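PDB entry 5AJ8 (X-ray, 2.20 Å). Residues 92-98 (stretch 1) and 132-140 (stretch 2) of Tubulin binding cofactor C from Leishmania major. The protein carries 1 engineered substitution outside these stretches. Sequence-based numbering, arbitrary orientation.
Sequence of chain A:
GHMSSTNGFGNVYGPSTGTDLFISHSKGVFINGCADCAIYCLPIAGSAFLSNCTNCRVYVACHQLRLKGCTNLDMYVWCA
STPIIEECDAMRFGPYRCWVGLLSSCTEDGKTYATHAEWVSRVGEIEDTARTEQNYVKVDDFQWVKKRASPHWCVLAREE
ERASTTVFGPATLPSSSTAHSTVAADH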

ATOM      1  N   ARG A  92      -7.978   2.709   7.682  1.00  9.88           N
ATOM      2  CA  ARG A  92      -8.880   1.649   7.242  1.00 10.18           C
ATOM      3  C   ARG A  92      -8.167   0.760   6.219  1.00  9.51           C
ATOM      4  O   ARG A  92      -7.533   1.270   5.277  1.00  9.50           O
ATOM      5  CB  ARG A  92     -10.144   2.244   6.614  1.00 10.39           C
ATOM      6  CG  ARG A  92     -10.834   3.261   7.518  1.00 11.60           C
ATOM      7  CD  ARG A  92     -12.242   3.588   7.037  1.00 12.18           C
ATOM      8  NE  ARG A  92     -12.214   4.125   5.680  1.00 12.06           N
ATOM      9  CZ  ARG A  92     -13.292   4.402   4.965  1.00 13.66           C
ATOM     10  NH1 ARG A  92     -14.494   4.169   5.457  1.00 14.66           N
ATOM     11  NH2 ARG A  92     -13.177   4.931   3.744  1.00 15.58           N
ATOM     12  N   PHE A  93      -8.298  -0.541   6.391  1.00  9.27           N
ATOM     13  CA  PHE A  93      -7.570  -1.530   5.579  1.00  9.11           C
ATOM     14  C   PHE A  93      -8.444  -2.396   4.705  1.00  9.20           C
ATOM     15  O   PHE A  93      -9.462  -2.923   5.125  1.00  9.73           O
ATOM     16  CB  PHE A  93      -6.708  -2.428   6.465  1.00  9.20           C
ATOM     17  CG  PHE A  93      -5.512  -1.725   7.030  1.00  9.07           C
ATOM     18  CD1 PHE A  93      -5.640  -0.893   8.109  1.00  9.26           C
ATOM     19  CD2 PHE A  93      -4.262  -1.900   6.458  1.00  9.24           C
ATOM     20  CE1 PHE A  93      -4.542  -0.243   8.628  1.00  9.59           C
ATOM     21  CE2 PHE A  93      -3.160  -1.242   6.945  1.00  9.50           C
ATOM     22  CZ  PHE A  93      -3.296  -0.405   8.035  1.00  9.56           C
ATOM     23  N   GLY A  94      -7.991  -2.547   3.477  1.00  8.94           N
ATOM     24  CA  GLY A  94      -8.646  -3.357   2.473  1.00  9.39           C
ATOM     25  C   GLY A  94      -7.598  -4.134   1.692  1.00  9.22           C
ATOM     26  O   GLY A  94      -6.386  -4.005   1.945  1.00  8.63           O
ATOM     27  N   PRO A  95      -8.059  -4.965   0.754  1.00  9.46           N
ATOM     28  CA  PRO A  95      -7.191  -5.762  -0.101  1.00  9.26           C
ATOM     29  C   PRO A  95      -6.717  -5.047  -1.380  1.00  8.88           C
ATOM     30  O   PRO A  95      -7.455  -4.239  -1.989  1.00  8.82           O
ATOM     31  CB  PRO A  95      -8.097  -6.924  -0.472  1.00 10.04           C
ATOM     32  CG  PRO A  95      -9.441  -6.272  -0.632  1.00 10.50           C
ATOM     33  CD  PRO A  95      -9.487  -5.255   0.499  1.00 10.08           C
ATOM     34  N   TYR A  96      -5.505  -5.400  -1.788  1.00  8.79           N
ATOM     35  CA  TYR A  96      -4.825  -4.844  -2.976  1.00  8.86           C
ATOM     36  C   TYR A  96      -5.599  -5.117  -4.278  1.00 10.07           C
ATOM     37  O   TYR A  96      -5.513  -4.352  -5.254  1.00  9.83           O
ATOM     38  CB  TYR A  96      -3.434  -5.477  -3.041  1.00  8.58           C
ATOM     39  CG  TYR A  96      -2.444  -4.962  -4.054  1.00  8.68           C
ATOM     40  CD1 TYR A  96      -2.028  -3.633  -4.049  1.00  8.67           C
ATOM     41  CD2 TYR A  96      -1.880  -5.821  -4.984  1.00  9.16           C
ATOM     42  CE1 TYR A  96      -1.081  -3.174  -4.935  1.00  8.96           C
ATOM     43  CE2 TYR A  96      -0.932  -5.374  -5.878  1.00  9.49           C
ATOM     44  CZ  TYR A  96      -0.535  -4.049  -5.852  1.00  9.38           C
ATOM     45  OH  TYR A  96       0.414  -3.606  -6.734  1.00  9.66           O
ATOM     46  N   ARG A  97      -6.349  -6.205  -4.283  1.00 11.04           N
ATOM     47  CA  ARG A  97      -7.163  -6.564  -5.424  1.00 12.61           C
ATOM     48  C   ARG A  97      -8.198  -5.462  -5.813  1.00 12.79           C
ATOM     49  O   ARG A  97      -8.685  -5.460  -6.932  1.00 12.16           O
ATOM     50  CB  ARG A  97      -7.850  -7.923  -5.197  1.00 13.74           C
ATOM     51  CG  ARG A  97      -8.862  -7.933  -4.075  1.00 14.37           C
ATOM     52  CD  ARG A  97      -9.490  -9.307  -3.875  1.00 16.10           C
ATOM     53  NE  ARG A  97     -10.358  -9.297  -2.698  1.00 17.63           N
ATOM     54  CZ  ARG A  97     -10.061  -9.808  -1.497  1.00 19.72           C
ATOM     55  NH1 ARG A  97      -8.904 -10.435  -1.268  1.00 20.11           N
ATOM     56  NH2 ARG A  97     -10.953  -9.716  -0.501  1.00 20.56           N
ATOM     57  N   CYS A  98      -8.507  -4.532  -4.894  1.00 12.28           N
ATOM     58  CA  CYS A  98      -9.334  -3.366  -5.242  1.00 12.85           C
ATOM     59  C   CYS A  98      -8.696  -2.483  -6.309  1.00 12.32           C
ATOM     60  O   CYS A  98      -9.393  -1.689  -6.931  1.00 12.67           O
ATOM     61  CB  CYS A  98      -9.650  -2.510  -3.998  1.00 12.90           C
ATOM     62  SG  CYS A  98     -10.652  -3.431  -2.809  1.00 13.85           S
ATOM     63  N   THR A 132      -0.712 -15.105   2.466  1.00 18.58           N
ATOM     64  CA  THR A 132      -0.500 -13.676   2.704  1.00 16.62           C
ATOM     65  C   THR A 132      -1.621 -12.720   2.279  1.00 14.54           C
ATOM     66  O   THR A 132      -1.679 -11.600   2.793  1.00 12.86           O
ATOM     67  CB  THR A 132       0.830 -13.217   2.075  1.00 15.58           C
ATOM     68  OG1 THR A 132       0.848 -13.534   0.672  1.00 14.51           O
ATOM     69  CG2 THR A 132       2.021 -13.899   2.805  1.00 16.03           C
ATOM     70  N   GLU A 133      -2.485 -13.124   1.350  1.00 14.06           N
ATOM     71  CA  GLU A 133      -3.460 -12.163   0.793  1.00 14.33           C
ATOM     72  C   GLU A 133      -4.275 -11.461   1.879  1.00 13.91           C
ATOM     73  O   GLU A 133      -4.558 -10.268   1.769  1.00 12.36           O
ATOM     74  CB  GLU A 133      -4.405 -12.789  -0.252  1.00 15.10           C
ATOM     75  CG  GLU A 133      -5.308 -11.730  -0.914  1.00 16.12           C
ATOM     76  CD  GLU A 133      -6.080 -12.224  -2.132  1.00 17.23           C
ATOM     77  OE1 GLU A 133      -6.163 -13.448  -2.317  1.00 19.25           O
ATOM     78  OE2 GLU A 133      -6.604 -11.379  -2.903  1.00 17.37           O
ATOM     79  N   GLN A 134      -4.632 -12.226   2.911  1.00 15.18           N
ATOM     80  CA  GLN A 134      -5.510 -11.764   3.988  1.00 16.70           C
ATOM     81  C   GLN A 134      -4.784 -11.149   5.193  1.00 15.86           C
ATOM     82  O   GLN A 134      -5.409 -10.889   6.204  1.00 16.31           O
ATOM     83  CB  GLN A 134      -6.482 -12.899   4.408  1.00 18.94           C
ATOM     84  CG  GLN A 134      -7.424 -13.344   3.251  1.00 19.76           C
ATOM     85  CD  GLN A 134      -8.280 -12.192   2.667  1.00 21.02           C
ATOM     86  OE1 GLN A 134      -8.242 -11.883   1.458  1.00 19.43           O
ATOM     87  NE2 GLN A 134      -9.040 -11.538   3.540  1.00 21.45           N
ATOM     88  N   ASN A 135      -3.487 -10.869   5.078  1.00 15.08           N
ATOM     89  CA  ASN A 135      -2.768 -10.174   6.150  1.00 15.34           C
ATOM     90  C   ASN A 135      -3.265  -8.754   6.415  1.00 15.28           C
ATOM     91  O   ASN A 135      -3.062  -8.224   7.499  1.00 15.75           O
ATOM     92  CB  ASN A 135      -1.259 -10.150   5.887  1.00 15.05           C
ATOM     93  CG  ASN A 135      -0.601 -11.508   6.119  1.00 17.02           C
ATOM     94  OD1 ASN A 135      -1.172 -12.381   6.779  1.00 18.57           O
ATOM     95  ND2 ASN A 135       0.594 -11.686   5.590  1.00 16.91           N
ATOM     96  N   TYR A 136      -3.957  -8.154   5.460  1.00 14.98           N
ATOM     97  CA  TYR A 136      -4.494  -6.806   5.673  1.00 15.08           C
ATOM     98  C   TYR A 136      -5.560  -6.707   6.785  1.00 15.00           C
ATOM     99  O   TYR A 136      -5.834  -5.614   7.250  1.00 14.80           O
ATOM    100  CB  TYR A 136      -5.046  -6.223   4.365  1.00 14.55           C
ATOM    101  CG  TYR A 136      -6.334  -6.823   3.940  1.00 14.62           C
ATOM    102  CD1 TYR A 136      -6.353  -7.950   3.137  1.00 14.89           C
ATOM    103  CD2 TYR A 136      -7.546  -6.279   4.326  1.00 15.31           C
ATOM    104  CE1 TYR A 136      -7.532  -8.523   2.747  1.00 14.65           C
ATOM    105  CE2 TYR A 136      -8.738  -6.863   3.926  1.00 15.37           C
ATOM    106  CZ  TYR A 136      -8.705  -7.981   3.132  1.00 14.81           C
ATOM    107  OH  TYR A 136      -9.865  -8.576   2.731  1.00 16.26           O
ATOM    108  N   VAL A 137      -6.202  -7.811   7.171  1.00 15.91           N
ATOM    109  CA  VAL A 137      -7.230  -7.746   8.216  1.00 16.92           C
ATOM    110  C   VAL A 137      -6.603  -7.717   9.612  1.00 17.74           C
ATOM    111  O   VAL A 137      -7.286  -7.470  10.560  1.00 16.97           O
ATOM    112  CB  VAL A 137      -8.303  -8.871   8.144  1.00 18.49           C
ATOM    113  CG1 VAL A 137      -8.933  -8.934   6.756  1.00 20.00           C
ATOM    114  CG2 VAL A 137      -7.731 -10.229   8.552  1.00 18.87           C
ATOM    115  N   LYS A 138      -5.303  -7.971   9.723  1.00 20.38           N
ATOM    116  CA  LYS A 138      -4.635  -7.914  11.009  1.00 20.86           C
ATOM    117  C   LYS A 138      -3.561  -6.822  10.958  1.00 18.79           C
ATOM    118  O   LYS A 138      -2.749  -6.787  10.055  1.00 25.47           O
ATOM    119  CB  LYS A 138      -4.080  -9.270  11.431  1.00 23.63           C
ATOM    120  CG  LYS A 138      -3.282  -9.212  12.732  1.00 29.12           C
ATOM    121  CD  LYS A 138      -3.227 -10.558  13.438  1.00 34.25           C
ATOM    122  CE  LYS A 138      -3.024 -10.422  14.943  1.00 41.33           C
ATOM    123  NZ  LYS A 138      -1.616 -10.637  15.391  1.00 44.44           N
ATOM    124  N   VAL A 139      -3.628  -5.886  11.894  1.00 15.79           N
ATOM    125  CA  VAL A 139      -2.723  -4.737  11.916  1.00 14.68           C
ATOM    126  C   VAL A 139      -2.122  -4.668  13.302  1.00 13.30           C
ATOM    127  O   VAL A 139      -2.790  -4.977  14.287  1.00 14.91           O
ATOM    128  CB  VAL A 139      -3.467  -3.431  11.550  1.00 14.19           C
ATOM    129  CG1 VAL A 139      -2.601  -2.204  11.791  1.00 14.19           C
ATOM    130  CG2 VAL A 139      -3.941  -3.490  10.097  1.00 14.34           C
ATOM    131  N   ASP A 140      -0.850  -4.311  13.368  1.00 12.30           N
ATOM    132  CA  ASP A 140      -0.067  -4.356  14.607  1.00 12.46           C
ATOM    133  C   ASP A 140       0.129  -2.935  15.097  1.00 12.19           C
ATOM    134  O   ASP A 140       1.091  -2.271  14.748  1.00 11.45           O
ATOM    135  CB  ASP A 140       1.282  -5.047  14.324  1.00 12.11           C
ATOM    136  CG  ASP A 140       2.222  -5.138  15.546  1.00 13.08           C
ATOM    137  OD1 ASP A 140       1.825  -4.816  16.689  1.00 12.70           O
ATOM    138  OD2 ASP A 140       3.382  -5.609  15.329  1.00 13.00           O
TER
HETATM  139  O   HOH W   1      -4.590  -8.257  -0.308  1.00  9.79           O
HETATM  140  O   HOH W   2      -5.942  -8.679  -2.644  1.00  8.65           O

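Read along the first stretch, this contact passes from apolar packing on a strand to charge pairing at an exposed arginine. Arg-92 takes no part; its side chain stays out of reach of the second stretch. Phe-93 opens the contact, its CA-to-CB bond directed toward the other stretch and its chi1 in the m well. The ring offers a face to Val-139, whose CG2 lies 3.6 Å from the ring centroid and only 9° off the normal, so a single methyl is centred on the aromatic surface. Nearer the backbone, Phe-93 CB packs 3.4 Å from Tyr-136 O.

Tyr-136, with 108 Å² covered, is the largest contributor. Its ring lies against the backbone of Gly-94, with Tyr-136 CD2 3.4 Å from Gly-94 C. An ideal CB on Gly-94 would point away from the second stretch, but it would come within 3.0 Å of Pro-95 CD; the crowding would therefore arise against the next residue of its own stretch, not against the tyrosine. Pro-95 continues the packing over the tyrosine face: its CB is 3.6 Å from Tyr-136 CE1, in a CH-pi contact 29° off the ring normal.

At Tyr-96 the chain enters a 3-10 segment; the CA-to-CB bond of Tyr-96 points sideways and its ring makes no contact with the second stretch. Its backbone still communicates through a water, which accepts a weak bond from Tyr-96 N and donates to Glu-133 O.

Arg-97 points toward the second stretch, with chi1 p, chi2 and chi3 both t, and a turn at chi4 of -103°. Arg-97 NH1 donates to Glu-133 OE2 at 3.0 Å, a salt bridge, and to Gln-134 OE1 at 3.2 Å, both acceptors lying near the guanidinium plane. A second water accepts from Arg-97 N and donates to Glu-133 OE2, tying backbone and side chain to one carboxylate. Gln-134 NE2 in turn donates to Tyr-136 OH at 3.2 Å, linking the polar cluster to the aromatic packing.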